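Local atomic coordinates of ferric-siderophore receptor protein (Streptomyces coelicolor, PDB entry 2X4L), a protein that probably binds ferric siderophores outside the cell membrane and delivers them to an uptake transporter. Residues T117-D120 and L125-V128; T92-E97 and V103-S108; G280-K283 and A287-A290. All coordinates share one frame; numbering follows the deposited sequence.

Contact 1: residues T117-D120 and L125-V128; sequences TTFD and LWSV
The phenyl ring of Phe119 lies obliquely over one face of the Trp126 indole. Its ring carbons CD2 and CE2 do the touching. Phe119 CD2 comes within 3.4 Å of Trp126 CE3. Phe119 CE2 sits over the centre of the Trp126 indole, 3.4 Å above its plane. The centroids of the phenyl ring and of the six-membered indole ring are 4.3 Å apart, and the planes are inclined at 47°. The pair is therefore neither a parallel stack nor an edge-to-face one.

Thr117 runs alongside the indole stem and points the same way. Its OG1 is 3.4 Å from Trp126 CD1 and approaches the ring obliquely. The torsion chi1 of 50° puts this hydroxyl between the backbone N and the carbonyl carbon of Thr117, on the side where the Trp126 stem passes. At the base of the tryptophan side chain the backbones are joined by one hydrogen bond. Trp126 N donates to Thr117 O over 2.9 Å, with a nearly straight N-H...O angle of 161°. This tie joins the end of strand 113-118 to the loop that follows it. There the chain makes a type II beta turn from Leu125 to Val128. Trp98 and Phe51 also meet the indole in edge-to-face pairs.

The contact sits at the C-terminal end of an inner strand, next to edge strand 142-146, in the parallel sheet of the first lobe. Trp126 NE1 is bonded to Glu299 OE1, from a later part of the chain beyond strand 293-296. The indole thus combines aromatic contacts over its surface with a polar bond at its N-H. Together with the backbone bond at its base, these contacts imply a ring with restricted rotation, and the Glu299 carboxylate may polarise its N-H.

Contact 2: residues T92-E97 and V103-S108; sequences TVLGNE and VEKYAS
Leu94 points the fork of its side chain at helix 103-108 and crosses both Lys105 and Tyr106 obliquely. The setting is a beta-alpha-beta crossover of the first lobe. Strand 92-95 lies at one edge of the parallel sheet, and the helix leads on to strand 113-118, three places across. The two methyls of Leu94 divide the work. Leu94 CD2 presses on the helix backbone, 3.5 Å from Tyr106 N, and is 3.6 Å from Lys105 CG. Leu94 CD1 turns to the tyrosine ring and meets Tyr106 CD1 at 3.9 Å, at a slant. With its CG anti to the backbone N (chi1 176°), Tyr106 carries its ring past the leucine into the interior. There Val49 of strand 48-51 touches both Tyr106 and Leu94, and helix 133-139 also packs on the ring.

Lys105 behaves differently. Its CB points toward the strand, and its chain bends at chi2 and again at chi4, folding across Thr92. The Thr92 methyl CG2 lies 3.5 Å from Lys105 NZ and 4.0 Å from Lys105 CG. The lysine thus covers the exposed side of the contact with its bent chain, CG and NZ both meeting the Thr92 methyl, while Leu94 and Tyr106 fill the buried side. Three residues further along the helix, Ser108 OG donates a 2.7 Å hydrogen bond to Lys105 O.

Contact 3: residues G280-K283 and A287-A290; sequences GTWK and AVKA
The carbonyl oxygen of Trp282 is met by three carbons of Val288. Val288 CG2 is closest to Trp282 O at 3.4 Å, with CB at 3.5 Å and CG1 at 3.7 Å. These are van der Waals contacts, and the valine shields this oxygen from one side.

The same valine reaches up to the indole of Trp282. The two side chains cross at about a right angle. Val288 CG2 lies over one face of the indole, 3.5 Å from Trp282 CE2 and offset toward the rim of the ring system. It makes a CH-pi contact with the six-membered ring. Val288 CG2 is 3.7 Å from the centroid of the six-membered ring of Trp282 and 17° off its normal. The other methyl, Val288 CG1, is anti to the backbone N (chi1 177°), which carries it to the pyrrole part of the indole, 3.7 Å from Trp282 NE1. One branched side chain therefore fills the corner between the tryptophan's carbonyl and its ring.

At the exposed side, Lys289 lays its CG 3.4 Å from Lys283 O, again without a polar bond. Its chain bends at chi3. Lys283 turns its own CB away from the second helix, and its NZ makes a weak hydrogen bond to Thr278 O. The contact is thus apolar at its centre and flanked by lysines at the surface.

Trp282 also touches Ile263 and Met265 of strand 262-266, so the indole packs on the sheet as well as on Val288. Ala287 touches Ile263 too. The two short helices, 280-283 and 286-289, meet across a tight corner and lie on the path from strand 262-266 to its parallel neighbour 293-296. This is a beta-alpha-beta crossover of the second lobe, with its helical connection broken into two short pieces.

Contacts 1 and 2 both reach the same parallel sheet, with centres about 17 Å apart. Helix 103-108 of contact 2 leads directly into strand 113-118 of contact 1. The two also touch, with Ser127 OG 4.1 Å from Glu97 O. Contact 3 lies on the other sheet, its centre about 34 Å from that of contact 1 and about 41 Å from that of contact 2. Contacts 1 and 3 are on opposite sides of the chain's centre. In this family the siderophore cleft lies between the two lobes. Contact 1 is probably near it, whereas contacts 2 and 3 lie further toward the outer parts of their lobes.

Contact 1: residues T117-D120 and L125-V128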
loop_
_atom_site.group_PDB
_atom_site.type_symbol
_atom_site.label_atom_id
_atom_site.label_comp_id
_atom_site.label_asym_id
_atom_site.label_seq_id
_atom_site.Cartn_x
_atom_site.Cartn_y
_atom_site.Cartn_z
ATOM N N THR A 117 3.239 -1.204 9.221
ATOM C CA THR A 117 1.857 -1.552 9.078
ATOM C C THR A 117 1.648 -2.964 9.573
ATOM O O THR A 117 2.571 -3.680 9.958
ATOM C CB THR A 117 1.493 -1.451 7.570
ATOM O OG1 THR A 117 2.446 -2.176 6.773
ATOM C CG2 THR A 117 1.380 0.009 7.145
ATOM N N THR A 118 0.369 -3.358 9.622
ATOM C CA THR A 118 0.035 -4.754 9.985
ATOM C C THR A 118 -1.178 -5.253 9.162
ATOM O O THR A 118 -2.082 -4.462 8.918
ATOM C CB THR A 118 -0.195 -5.007 11.512
ATOM O OG1 THR A 118 -0.506 -6.403 11.697
ATOM C CG2 THR A 118 -1.344 -4.155 12.029
ATOM N N PHE A 119 -1.094 -6.483 8.691
ATOM C CA PHE A 119 -2.080 -7.071 7.784
ATOM C C PHE A 119 -2.890 -8.192 8.383
ATOM O O PHE A 119 -3.558 -8.895 7.622
ATOM C CB PHE A 119 -1.392 -7.593 6.485
ATOM C CG PHE A 119 -0.960 -6.501 5.549
ATOM C CD1 PHE A 119 -1.765 -6.164 4.462
ATOM C CD2 PHE A 119 0.253 -5.869 5.720
ATOM C CE1 PHE A 119 -1.305 -5.150 3.554
ATOM C CE2 PHE A 119 0.693 -4.839 4.837
ATOM C CZ PHE A 119 -0.110 -4.497 3.787
ATOM N N ASP A 120 -2.857 -8.339 9.709
ATOM C CA ASP A 120 -3.622 -9.478 10.231
ATOM C C ASP A 120 -4.165 -9.205 11.601
ATOM O O ASP A 120 -3.841 -8.203 12.218
ATOM C CB ASP A 120 -2.783 -10.768 10.215
ATOM C CG ASP A 120 -1.542 -10.714 11.095
ATOM O OD1 ASP A 120 -1.356 -9.812 11.835
ATOM O OD2 ASP A 120 -0.682 -11.614 10.882
ATOM N N LEU A 125 4.042 -7.523 12.757
ATOM C CA LEU A 125 4.693 -6.286 12.226
ATOM C C LEU A 125 5.150 -6.528 10.788
ATOM O O LEU A 125 6.046 -7.354 10.544
ATOM C CB LEU A 125 5.874 -5.868 13.115
ATOM C CG LEU A 125 5.478 -5.505 14.567
ATOM C CD1 LEU A 125 6.730 -5.076 15.334
ATOM C CD2 LEU A 125 4.392 -4.440 14.566
ATOM N N TRP A 126 4.539 -5.804 9.848
ATOM C CA TRP A 126 4.828 -6.086 8.426
ATOM C C TRP A 126 6.278 -5.810 8.084
ATOM O O TRP A 126 6.865 -4.749 8.430
ATOM C CB TRP A 126 3.960 -5.141 7.595
ATOM C CG TRP A 126 4.069 -5.350 6.083
ATOM C CD1 TRP A 126 4.457 -4.412 5.200
ATOM C CD2 TRP A 126 3.662 -6.502 5.309
ATOM N NE1 TRP A 126 4.320 -4.905 3.903
ATOM C CE2 TRP A 126 3.786 -6.151 3.959
ATOM C CE3 TRP A 126 3.102 -7.772 5.631
ATOM C CZ2 TRP A 126 3.469 -7.018 2.924
ATOM C CZ3 TRP A 126 2.781 -8.663 4.592
ATOM C CH2 TRP A 126 2.943 -8.256 3.255
ATOM N N SER A 127 6.891 -6.810 7.479
ATOM C CA SER A 127 8.236 -6.759 6.910
ATOM C C SER A 127 9.352 -6.911 7.950
ATOM O O SER A 127 10.544 -6.904 7.567
ATOM C CB SER A 127 8.437 -5.445 6.071
ATOM O OG SER A 127 9.495 -5.616 5.114
ATOM N N VAL A 128 9.028 -7.035 9.232
ATOM C CA VAL A 128 10.055 -7.265 10.256
ATOM C C VAL A 128 10.317 -8.762 10.135
ATOM O O VAL A 128 9.391 -9.572 10.219
ATOM C CB VAL A 128 9.549 -6.883 11.664
ATOM C CG1 VAL A 128 10.594 -7.263 12.697
ATOM C CG2 VAL A 128 9.359 -5.383 11.743
#

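Contact 2: residues T92-E97 and V103-S108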
loop_
_atom_site.group_PDB
_atom_site.type_symbol
_atom_site.label_atom_id
_atom_site.label_comp_id
_atom_site.label_asym_id
_atom_site.label_seq_id
_atom_site.Cartn_x
_atom_site.Cartn_y
_atom_site.Cartn_z
ATOM N N THR A 92 19.132 5.430 6.347
ATOM C CA THR A 92 19.898 4.191 6.298
ATOM C C THR A 92 18.943 3.062 5.919
ATOM O O THR A 92 17.959 2.854 6.608
ATOM C CB THR A 92 20.496 3.890 7.707
ATOM O OG1 THR A 92 21.486 4.929 8.001
ATOM C CG2 THR A 92 21.164 2.494 7.732
ATOM N N VAL A 93 19.258 2.340 4.841
ATOM C CA VAL A 93 18.458 1.252 4.415
ATOM C C VAL A 93 18.970 -0.016 5.148
ATOM O O VAL A 93 20.116 -0.459 4.970
ATOM C CB VAL A 93 18.606 1.070 2.894
ATOM C CG1 VAL A 93 17.868 -0.144 2.373
ATOM C CG2 VAL A 93 18.019 2.312 2.177
ATOM N N LEU A 94 18.058 -0.598 5.970
ATOM C CA LEU A 94 18.379 -1.739 6.796
ATOM C C LEU A 94 18.091 -3.033 6.070
ATOM O O LEU A 94 18.554 -4.110 6.500
ATOM C CB LEU A 94 17.528 -1.642 8.079
ATOM C CG LEU A 94 17.906 -0.425 8.920
ATOM C CD1 LEU A 94 16.832 -0.317 10.055
ATOM C CD2 LEU A 94 19.280 -0.533 9.574
ATOM N N GLY A 95 17.283 -2.957 5.010
ATOM C CA GLY A 95 16.896 -4.111 4.213
ATOM C C GLY A 95 16.187 -3.473 2.992
ATOM O O GLY A 95 15.470 -2.471 3.179
ATOM N N ASN A 96 16.353 -4.096 1.824
ATOM C CA ASN A 96 15.921 -3.464 0.544
ATOM C C ASN A 96 14.899 -4.318 -0.181
ATOM O O ASN A 96 14.792 -4.260 -1.441
ATOM C CB ASN A 96 17.139 -3.148 -0.360
ATOM C CG ASN A 96 16.928 -1.902 -1.191
ATOM O OD1 ASN A 96 15.814 -1.412 -1.354
ATOM N ND2 ASN A 96 18.041 -1.397 -1.769
ATOM N N GLU A 97 14.175 -5.121 0.599
ATOM C CA GLU A 97 13.108 -6.008 0.116
ATOM C C GLU A 97 12.244 -6.262 1.372
ATOM O O GLU A 97 12.689 -5.961 2.509
ATOM C CB GLU A 97 13.615 -7.318 -0.550
ATOM C CG GLU A 97 14.387 -8.128 0.433
ATOM C CD GLU A 97 15.074 -9.367 -0.166
ATOM O OE1 GLU A 97 15.182 -9.425 -1.399
ATOM O OE2 GLU A 97 15.503 -10.282 0.610
ATOM N N VAL A 103 19.893 -6.420 12.113
ATOM C CA VAL A 103 19.707 -5.956 13.528
ATOM C C VAL A 103 20.874 -5.173 14.032
ATOM O O VAL A 103 20.644 -4.198 14.788
ATOM C CB VAL A 103 19.457 -7.195 14.440
ATOM C CG1 VAL A 103 19.338 -6.781 15.899
ATOM C CG2 VAL A 103 18.213 -7.969 13.976
ATOM N N GLU A 104 22.102 -5.552 13.626
ATOM C CA GLU A 104 23.270 -4.804 14.098
ATOM C C GLU A 104 23.223 -3.374 13.565
ATOM O O GLU A 104 23.516 -2.439 14.311
ATOM C CB GLU A 104 24.574 -5.468 13.658
ATOM C CG GLU A 104 24.815 -6.874 14.303
ATOM C CD GLU A 104 26.092 -7.609 13.728
ATOM O OE1 GLU A 104 26.994 -6.986 13.083
ATOM O OE2 GLU A 104 26.205 -8.846 13.939
ATOM N N LYS A 105 22.881 -3.207 12.286
ATOM C CA LYS A 105 22.848 -1.859 11.734
ATOM C C LYS A 105 21.662 -1.117 12.322
ATOM O O LYS A 105 21.724 0.135 12.525
ATOM C CB LYS A 105 22.684 -1.956 10.213
ATOM C CG LYS A 105 22.836 -0.657 9.551
ATOM C CD LYS A 105 24.379 -0.262 9.751
ATOM C CE LYS A 105 24.824 0.677 8.656
ATOM N NZ LYS A 105 23.941 0.366 7.517
ATOM N N TYR A 106 20.518 -1.807 12.645
ATOM C CA TYR A 106 19.412 -1.129 13.299
ATOM C C TYR A 106 19.879 -0.548 14.677
ATOM O O TYR A 106 19.553 0.572 14.969
ATOM C CB TYR A 106 18.329 -2.177 13.481
ATOM C CG TYR A 106 17.097 -1.767 14.230
ATOM C CD1 TYR A 106 16.428 -0.589 13.938
ATOM C CD2 TYR A 106 16.587 -2.557 15.280
ATOM C CE1 TYR A 106 15.255 -0.237 14.637
ATOM C CE2 TYR A 106 15.438 -2.212 15.954
ATOM C CZ TYR A 106 14.745 -1.054 15.599
ATOM O OH TYR A 106 13.605 -0.610 16.247
ATOM N N ALA A 107 20.579 -1.391 15.467
ATOM C CA ALA A 107 21.069 -0.895 16.745
ATOM C C ALA A 107 21.939 0.343 16.603
ATOM O O ALA A 107 21.874 1.243 17.462
ATOM C CB ALA A 107 21.882 -1.969 17.413
ATOM N N SER A 108 22.751 0.373 15.530
ATOM C CA SER A 108 23.662 1.495 15.294
ATOM C C SER A 108 22.925 2.837 15.105
ATOM O O SER A 108 23.549 3.915 15.249
ATOM C CB SER A 108 24.620 1.188 14.150
ATOM O OG SER A 108 23.982 1.507 12.961
#

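Contact 3: residues G280-K283 and A287-A290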
loop_
_atom_site.group_PDB
_atom_site.type_symbol
_atom_site.label_atom_id
_atom_site.label_comp_id
_atom_site.label_asym_id
_atom_site.label_seq_id
_atom_site.Cartn_x
_atom_site.Cartn_y
_atom_site.Cartn_z
ATOM N N GLY A 280 1.205 -15.091 -23.450
ATOM C CA GLY A 280 0.251 -14.865 -24.550
ATOM C C GLY A 280 -1.198 -14.715 -24.175
ATOM O O GLY A 280 -1.909 -13.898 -24.733
ATOM N N THR A 281 -1.593 -15.424 -23.125
ATOM C CA THR A 281 -2.963 -15.339 -22.626
ATOM C C THR A 281 -3.258 -13.937 -22.079
ATOM O O THR A 281 -4.341 -13.426 -22.232
ATOM C CB THR A 281 -3.179 -16.383 -21.531
ATOM O OG1 THR A 281 -2.785 -17.672 -22.078
ATOM C CG2 THR A 281 -4.639 -16.485 -21.227
ATOM N N TRP A 282 -2.284 -13.361 -21.377
ATOM C CA TRP A 282 -2.396 -11.962 -20.902
ATOM C C TRP A 282 -2.500 -10.965 -22.072
ATOM O O TRP A 282 -3.358 -10.061 -22.087
ATOM C CB TRP A 282 -1.151 -11.696 -20.052
ATOM C CG TRP A 282 -0.932 -10.177 -19.824
ATOM C CD1 TRP A 282 -0.168 -9.307 -20.566
ATOM C CD2 TRP A 282 -1.554 -9.387 -18.792
ATOM N NE1 TRP A 282 -0.293 -8.013 -20.065
ATOM C CE2 TRP A 282 -1.129 -8.055 -18.981
ATOM C CE3 TRP A 282 -2.504 -9.673 -17.755
ATOM C CZ2 TRP A 282 -1.533 -7.000 -18.157
ATOM C CZ3 TRP A 282 -2.869 -8.606 -16.921
ATOM C CH2 TRP A 282 -2.383 -7.286 -17.166
ATOM N N LYS A 283 -1.611 -11.134 -23.037
ATOM C CA LYS A 283 -1.531 -10.165 -24.133
ATOM C C LYS A 283 -2.798 -10.180 -24.959
ATOM O O LYS A 283 -3.113 -9.174 -25.643
ATOM C CB LYS A 283 -0.321 -10.534 -25.048
ATOM C CG LYS A 283 1.034 -10.238 -24.406
ATOM C CD LYS A 283 2.175 -10.116 -25.423
ATOM C CE LYS A 283 2.699 -11.475 -25.763
ATOM N NZ LYS A 283 4.169 -11.358 -25.954
ATOM N N ALA A 287 -8.970 -6.192 -22.169
ATOM C CA ALA A 287 -8.521 -5.002 -21.464
ATOM C C ALA A 287 -7.091 -4.644 -21.845
ATOM O O ALA A 287 -6.773 -3.471 -22.043
ATOM C CB ALA A 287 -8.636 -5.203 -19.960
ATOM N N VAL A 288 -6.228 -5.651 -21.950
ATOM C CA VAL A 288 -4.817 -5.385 -22.320
ATOM C C VAL A 288 -4.712 -4.869 -23.782
ATOM O O VAL A 288 -4.046 -3.848 -24.022
ATOM C CB VAL A 288 -4.009 -6.671 -22.159
ATOM C CG1 VAL A 288 -2.577 -6.469 -22.590
ATOM C CG2 VAL A 288 -4.049 -7.060 -20.705
ATOM N N LYS A 289 -5.481 -5.476 -24.665
ATOM C CA LYS A 289 -5.493 -5.047 -26.064
ATOM C C LYS A 289 -6.045 -3.664 -26.174
ATOM O O LYS A 289 -5.588 -2.903 -27.049
ATOM C CB LYS A 289 -6.316 -6.024 -26.898
ATOM C CG LYS A 289 -5.561 -7.345 -27.169
ATOM C CD LYS A 289 -6.635 -8.389 -27.432
ATOM C CE LYS A 289 -6.909 -8.617 -28.852
ATOM N NZ LYS A 289 -7.894 -9.742 -28.792
ATOM N N ALA A 290 -7.033 -3.318 -25.322
ATOM C CA ALA A 290 -7.607 -1.937 -25.352
ATOM C C ALA A 290 -6.744 -0.902 -24.641
ATOM O O ALA A 290 -7.085 0.273 -24.622
ATOM C CB ALA A 290 -9.093 -1.886 -24.812
#